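Local coordinates for protein LYND (PDB 4V1T) that probably catalyses the ATP-dependent cyclodehydration of cysteine residues in precursor peptides to thiazolines, as a member of the YcaO family, at residues B[156-159]-B[160-163]; B[32-36]-B[37-41]. All coordinates share one frame; numbering follows the deposited sequence.

Overall arrangement
Both contacts are local ones in which a beta strand ends and the chain turns, but they belong to different parts of the protein. Interaction 2 comes first along the chain, in the winged helix-turn-helix domain, and joins strand 31-35 to a short helix. Interaction 1 follows where strand 154-157 of a mixed sheet runs into the loop before helix 165-176. Their centres lie 53 Å apart and their nearest atoms about 34 Å, so they do not touch. The Y161 side chain of interaction 1 is about 14 Å from the zinc ion bound by C203, C206, C311 and C314. The residues of the ADP pocket all come later in the sequence, whereas interaction 2 borders a chain of another protein, probably the peptide substrate.

Interaction 1: B[156-159]-B[160-163]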
ATOM      1  N   VAL B 156     -11.514  -6.035  29.823  1.00 41.01           N
ATOM      2  CA  VAL B 156     -12.683  -6.870  29.591  1.00 45.77           C
ATOM      3  C   VAL B 156     -12.368  -7.960  28.568  1.00 41.89           C
ATOM      4  O   VAL B 156     -12.047  -7.662  27.422  1.00 44.28           O
ATOM      5  CB  VAL B 156     -13.880  -6.033  29.100  1.00 41.93           C
ATOM      6  CG1 VAL B 156     -15.114  -6.915  28.914  1.00 47.13           C
ATOM      7  CG2 VAL B 156     -14.184  -4.921  30.083  1.00 43.01           C
ATOM      8  N   LEU B 157     -12.463  -9.219  28.996  1.00 45.51           N
ATOM      9  CA  LEU B 157     -12.223 -10.353  28.110  1.00 45.20           C
ATOM     10  C   LEU B 157     -13.562 -10.866  27.594  1.00 52.23           C
ATOM     11  O   LEU B 157     -14.432 -11.218  28.388  1.00 48.00           O
ATOM     12  CB  LEU B 157     -11.485 -11.481  28.827  1.00 58.85           C
ATOM     13  CG  LEU B 157     -10.441 -11.122  29.877  1.00 56.49           C
ATOM     14  CD1 LEU B 157      -9.721 -12.382  30.320  1.00 52.19           C
ATOM     15  CD2 LEU B 157      -9.437 -10.117  29.361  1.00 69.54           C
ATOM     16  N   THR B 158     -13.722 -10.900  26.273  1.00 42.77           N
ATOM     17  CA  THR B 158     -14.971 -11.322  25.660  1.00 49.99           C
ATOM     18  C   THR B 158     -14.706 -12.416  24.649  1.00 52.09           C
ATOM     19  O   THR B 158     -13.561 -12.615  24.237  1.00 50.73           O
ATOM     20  CB  THR B 158     -15.698 -10.153  24.964  1.00 50.70           C
ATOM     21  OG1 THR B 158     -17.014 -10.570  24.568  1.00 48.36           O
ATOM     22  CG2 THR B 158     -14.914  -9.661  23.740  1.00 45.13           C
ATOM     23  N   ASP B 159     -15.768 -13.131  24.272  1.00 42.27           N
ATOM     24  CA  ASP B 159     -15.709 -14.100  23.176  1.00 48.13           C
ATOM     25  C   ASP B 159     -16.254 -13.471  21.897  1.00 50.76           C
ATOM     26  O   ASP B 159     -16.070 -14.008  20.806  1.00 48.11           O
ATOM     27  CB  ASP B 159     -16.492 -15.375  23.525  1.00 61.43           C
ATOM     28  CG  ASP B 159     -17.942 -15.097  23.907  1.00 65.61           C
ATOM     29  OD1 ASP B 159     -18.252 -13.976  24.348  1.00 71.59           O
ATOM     30  OD2 ASP B 159     -18.779 -16.008  23.767  1.00 77.54           O
ATOM     31  N   ASP B 160     -16.922 -12.329  22.038  1.00 51.02           N
ATOM     32  CA  ASP B 160     -17.434 -11.595  20.888  1.00 56.64           C
ATOM     33  C   ASP B 160     -17.549 -10.124  21.238  1.00 49.83           C
ATOM     34  O   ASP B 160     -17.925  -9.782  22.363  1.00 51.15           O
ATOM     35  CB  ASP B 160     -18.791 -12.159  20.445  1.00 59.47           C
ATOM     36  CG  ASP B 160     -19.168 -11.730  19.044  1.00 62.57           C
ATOM     37  OD1 ASP B 160     -18.785 -12.427  18.080  1.00 70.28           O
ATOM     38  OD2 ASP B 160     -19.848 -10.693  18.906  1.00 52.98           O
ATOM     39  N   TYR B 161     -17.243  -9.257  20.274  1.00 49.24           N
ATOM     40  CA  TYR B 161     -17.261  -7.814  20.511  1.00 49.39           C
ATOM     41  C   TYR B 161     -18.663  -7.195  20.464  1.00 47.77           C
ATOM     42  O   TYR B 161     -18.815  -6.006  20.715  1.00 43.76           O
ATOM     43  CB  TYR B 161     -16.349  -7.108  19.519  1.00 46.58           C
ATOM     44  CG  TYR B 161     -14.909  -7.000  19.996  1.00 47.18           C
ATOM     45  CD1 TYR B 161     -14.274  -8.067  20.615  1.00 36.69           C
ATOM     46  CD2 TYR B 161     -14.188  -5.828  19.824  1.00 34.71           C
ATOM     47  CE1 TYR B 161     -12.956  -7.966  21.049  1.00 42.49           C
ATOM     48  CE2 TYR B 161     -12.880  -5.714  20.259  1.00 40.99           C
ATOM     49  CZ  TYR B 161     -12.269  -6.784  20.867  1.00 45.32           C
ATOM     50  OH  TYR B 161     -10.965  -6.670  21.287  1.00 39.19           O
ATOM     51  N   LEU B 162     -19.674  -7.999  20.156  1.00 48.50           N
ATOM     52  CA  LEU B 162     -21.061  -7.528  20.166  1.00 57.71           C
ATOM     53  C   LEU B 162     -21.863  -8.167  21.294  1.00 60.82           C
ATOM     54  O   LEU B 162     -23.093  -8.170  21.268  1.00 65.26           O
ATOM     55  CB  LEU B 162     -21.739  -7.803  18.814  1.00 64.56           C
ATOM     56  CG  LEU B 162     -21.308  -6.920  17.633  1.00 61.64           C
ATOM     57  CD1 LEU B 162     -22.048  -7.351  16.373  1.00 58.36           C
ATOM     58  CD2 LEU B 162     -21.568  -5.446  17.917  1.00 67.15           C
ATOM     59  N   GLN B 163     -21.171  -8.687  22.301  1.00 69.91           N
ATOM     60  CA  GLN B 163     -21.846  -9.195  23.493  1.00 60.38           C
ATOM     61  C   GLN B 163     -22.669  -8.081  24.134  1.00 54.84           C
ATOM     62  O   GLN B 163     -22.122  -7.038  24.482  1.00 54.95           O
ATOM     63  CB  GLN B 163     -20.839  -9.738  24.507  1.00 51.24           C
ATOM     64  CG  GLN B 163     -20.336 -11.142  24.204  1.00 53.04           C
ATOM     65  CD  GLN B 163     -21.362 -12.213  24.543  1.00 66.77           C
ATOM     66  OE1 GLN B 163     -22.516 -11.912  24.821  1.00 61.34           O
ATOM     67  NE2 GLN B 163     -20.937 -13.473  24.534  1.00 64.48           N
TER
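T158 and D159 leave the end of strand 154-157 and meet the residues that follow in a type I beta turn running from D160 to Q163. The turn's own backbone bond, from Q163 N to D160 O, is weak at 3.4 Å, and side chains reinforce the bend. T158 OG1 donates to D160 O over only 2.5 Å, coming from above the carbonyl plane; with OG1 anti to the backbone N (chi1 -171°) the hydroxyl faces the turn. A threonine suits the place because its methyl serves too: CG2 lies 3.6 Å from Y161 CD1, approaching the ring obliquely. D159 and Q163 close the bend through their polar ends. Q163, bent at chi2 (-76°), brings NE2 to D159 OD1 at 2.7 Å, on the syn lone pair and almost straight, with carboxylate and amide nearly coplanar. Within the turn D160 forms an Asx turn, its OD2 accepting from L162 N at 3.0 Å, while the same oxygen makes a salt bridge with R215, so an aspartate here both shapes the backbone and pairs a charge. In the surrounding fold, T158 packs on L182 of the neighbouring parallel strand 180-184. Y161 lies against W191, bonds through OH to G193 O, and is packed with L162 against helix 204-213, whose W204 donates to Y161 O.

Interaction 2: B[32-36]-B[37-41]; sequences HALTG and QLYCQ
L34 and Y39 pack together where strand 31-35 of the winged helix-turn-helix domain, the last of its sheet within this chain, gives way to helix 37-42. The tyrosine ring is approached from two directions. L34 CD1 lies over one ring face, and closer to the backbone L34 CB touches Y39 CD2 at 3.6 Å. At the ring edge, near its plane, sit G36 N and T35 O, the latter 3.3 Å from Y39 CD2. With CG anti to the carbonyl carbon (chi1 -78°), Y39 directs its ring back from the first turn of the helix to the end of the strand. A flat aromatic fits here because its face takes the leucine branch while its thin edge slips along the backbone of the bend.

G36, at the N-cap position, has to be a glycine: with phi at 155° a CB would collide with T35 O and stand only 3.1 Å from Y39 CD2. Beyond L34, the tyrosine packs on V23 of the adjoining strand and on V71 and L75 of helix 65-78, and its OH bonds to an acidic side chain of another protein's chain. Were an alanine here, loss of the ring would probably open a gap beside L34 and leave that acidic group without its hydroxyl partner. The same foreign chain pairs antiparallel with strand 31-35 and extends the sheet, consistent with leader-peptide recognition by the winged-helix-like recognition domains of peptide-modifying enzymes.

G36 O opens the helix's backbone bonding: it receives a weak bond from Y39 N at 3.0 Å and a nearly straight one from C40 N at 3.2 Å, whose N-H...O angle is 167°.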
ATOM      1  N   HIS B  32      23.362   4.850  17.630  1.00 49.95           N
ATOM      2  CA  HIS B  32      23.921   6.174  17.902  1.00 43.84           C
ATOM      3  C   HIS B  32      25.436   6.131  18.057  1.00 37.50           C
ATOM      4  O   HIS B  32      26.004   5.119  18.473  1.00 42.70           O
ATOM      5  CB  HIS B  32      23.316   6.761  19.174  1.00 52.75           C
ATOM      6  CG  HIS B  32      21.861   7.078  19.061  1.00 52.95           C
ATOM      7  ND1 HIS B  32      20.873   6.146  19.300  1.00 53.18           N
ATOM      8  CD2 HIS B  32      21.224   8.227  18.744  1.00 51.96           C
ATOM      9  CE1 HIS B  32      19.689   6.705  19.128  1.00 51.96           C
ATOM     10  NE2 HIS B  32      19.873   7.968  18.794  1.00 54.50           N
ATOM     11  N   ALA B  33      26.079   7.245  17.724  1.00 50.06           N
ATOM     12  CA  ALA B  33      27.521   7.378  17.871  1.00 48.61           C
ATOM     13  C   ALA B  33      27.846   8.630  18.668  1.00 43.89           C
ATOM     14  O   ALA B  33      27.379   9.719  18.340  1.00 46.13           O
ATOM     15  CB  ALA B  33      28.196   7.424  16.513  1.00 58.13           C
ATOM     16  N   LEU B  34      28.618   8.455  19.733  1.00 53.67           N
ATOM     17  CA  LEU B  34      29.159   9.579  20.481  1.00 45.09           C
ATOM     18  C   LEU B  34      30.629   9.779  20.124  1.00 44.47           C
ATOM     19  O   LEU B  34      31.388   8.812  20.009  1.00 43.86           O
ATOM     20  CB  LEU B  34      29.025   9.357  21.980  1.00 48.90           C
ATOM     21  CG  LEU B  34      27.633   9.008  22.511  1.00 45.99           C
ATOM     22  CD1 LEU B  34      27.756   8.405  23.890  1.00 50.33           C
ATOM     23  CD2 LEU B  34      26.762  10.242  22.556  1.00 59.93           C
ATOM     24  N   THR B  35      31.023  11.038  19.952  1.00 41.25           N
ATOM     25  CA  THR B  35      32.409  11.366  19.654  1.00 44.60           C
ATOM     26  C   THR B  35      33.004  12.173  20.802  1.00 41.77           C
ATOM     27  O   THR B  35      32.434  13.174  21.227  1.00 45.07           O
ATOM     28  CB  THR B  35      32.536  12.158  18.346  1.00 50.79           C
ATOM     29  OG1 THR B  35      31.871  11.447  17.298  1.00 50.26           O
ATOM     30  CG2 THR B  35      34.021  12.362  17.973  1.00 55.47           C
ATOM     31  N   GLY B  36      34.147  11.722  21.307  1.00 45.03           N
ATOM     32  CA  GLY B  36      34.826  12.428  22.382  1.00 50.53           C
ATOM     33  C   GLY B  36      35.725  11.533  23.212  1.00 57.01           C
ATOM     34  O   GLY B  36      35.306  10.455  23.652  1.00 52.94           O
ATOM     35  N   GLN B  37      36.968  11.978  23.398  1.00 50.48           N
ATOM     36  CA  GLN B  37      37.892  11.392  24.357  1.00 54.35           C
ATOM     37  C   GLN B  37      37.198  11.065  25.666  1.00 46.91           C
ATOM     38  O   GLN B  37      37.299   9.947  26.165  1.00 46.46           O
ATOM     39  CB  GLN B  37      39.025  12.375  24.661  1.00 70.14           C
ATOM     40  CG  GLN B  37      40.310  12.126  23.911  1.00 77.66           C
ATOM     41  CD  GLN B  37      41.341  13.190  24.198  1.00 71.31           C
ATOM     42  OE1 GLN B  37      41.490  14.138  23.437  1.00 79.34           O
ATOM     43  NE2 GLN B  37      42.050  13.044  25.309  1.00 62.49           N
ATOM     44  N   LEU B  38      36.515  12.064  26.223  1.00 42.16           N
ATOM     45  CA  LEU B  38      35.853  11.929  27.526  1.00 45.02           C
ATOM     46  C   LEU B  38      34.731  10.894  27.524  1.00 42.50           C
ATOM     47  O   LEU B  38      34.483  10.241  28.534  1.00 50.41           O
ATOM     48  CB  LEU B  38      35.298  13.275  27.981  1.00 53.08           C
ATOM     49  CG  LEU B  38      36.367  14.295  28.372  1.00 64.73           C
ATOM     50  CD1 LEU B  38      35.750  15.675  28.515  1.00 68.19           C
ATOM     51  CD2 LEU B  38      37.069  13.879  29.663  1.00 68.66           C
ATOM     52  N   TYR B  39      34.051  10.751  26.396  1.00 49.63           N
ATOM     53  CA  TYR B  39      33.002   9.747  26.298  1.00 45.68           C
ATOM     54  C   TYR B  39      33.606   8.353  26.423  1.00 43.59           C
ATOM     55  O   TYR B  39      33.136   7.542  27.206  1.00 44.01           O
ATOM     56  CB  TYR B  39      32.220   9.886  24.988  1.00 44.04           C
ATOM     57  CG  TYR B  39      31.197  11.004  24.971  1.00 43.39           C
ATOM     58  CD1 TYR B  39      30.422  11.287  26.080  1.00 44.15           C
ATOM     59  CD2 TYR B  39      30.999  11.769  23.834  1.00 45.62           C
ATOM     60  CE1 TYR B  39      29.491  12.312  26.063  1.00 44.47           C
ATOM     61  CE2 TYR B  39      30.064  12.787  23.803  1.00 40.30           C
ATOM     62  CZ  TYR B  39      29.316  13.054  24.921  1.00 43.52           C
ATOM     63  OH  TYR B  39      28.390  14.072  24.898  1.00 39.06           O
ATOM     64  N   CYS B  40      34.655   8.072  25.658  1.00 38.64           N
ATOM     65  CA  CYS B  40      35.314   6.769  25.744  1.00 44.64           C
ATOM     66  C   CYS B  40      35.725   6.489  27.182  1.00 58.37           C
ATOM     67  O   CYS B  40      35.664   5.354  27.664  1.00 55.16           O
ATOM     68  CB  CYS B  40      36.542   6.738  24.845  1.00 47.16           C
ATOM     69  SG  CYS B  40      36.184   7.117  23.118  1.00 44.83           S
ATOM     70  N   GLN B  41      36.131   7.549  27.862  1.00 56.71           N
ATOM     71  CA  GLN B  41      36.643   7.456  29.216  1.00 55.19           C
ATOM     72  C   GLN B  41      35.556   7.183  30.259  1.00 49.57           C
ATOM     73  O   GLN B  41      35.760   6.415  31.205  1.00 51.81           O
ATOM     74  CB  GLN B  41      37.363   8.759  29.545  1.00 59.83           C
ATOM     75  CG  GLN B  41      38.400   8.648  30.624  1.00 65.16           C
ATOM     76  CD  GLN B  41      39.612   9.504  30.328  1.00 79.27           C
ATOM     77  OE1 GLN B  41      39.509  10.560  29.697  1.00 68.61           O
ATOM     78  NE2 GLN B  41      40.773   9.047  30.777  1.00 91.49           N
TER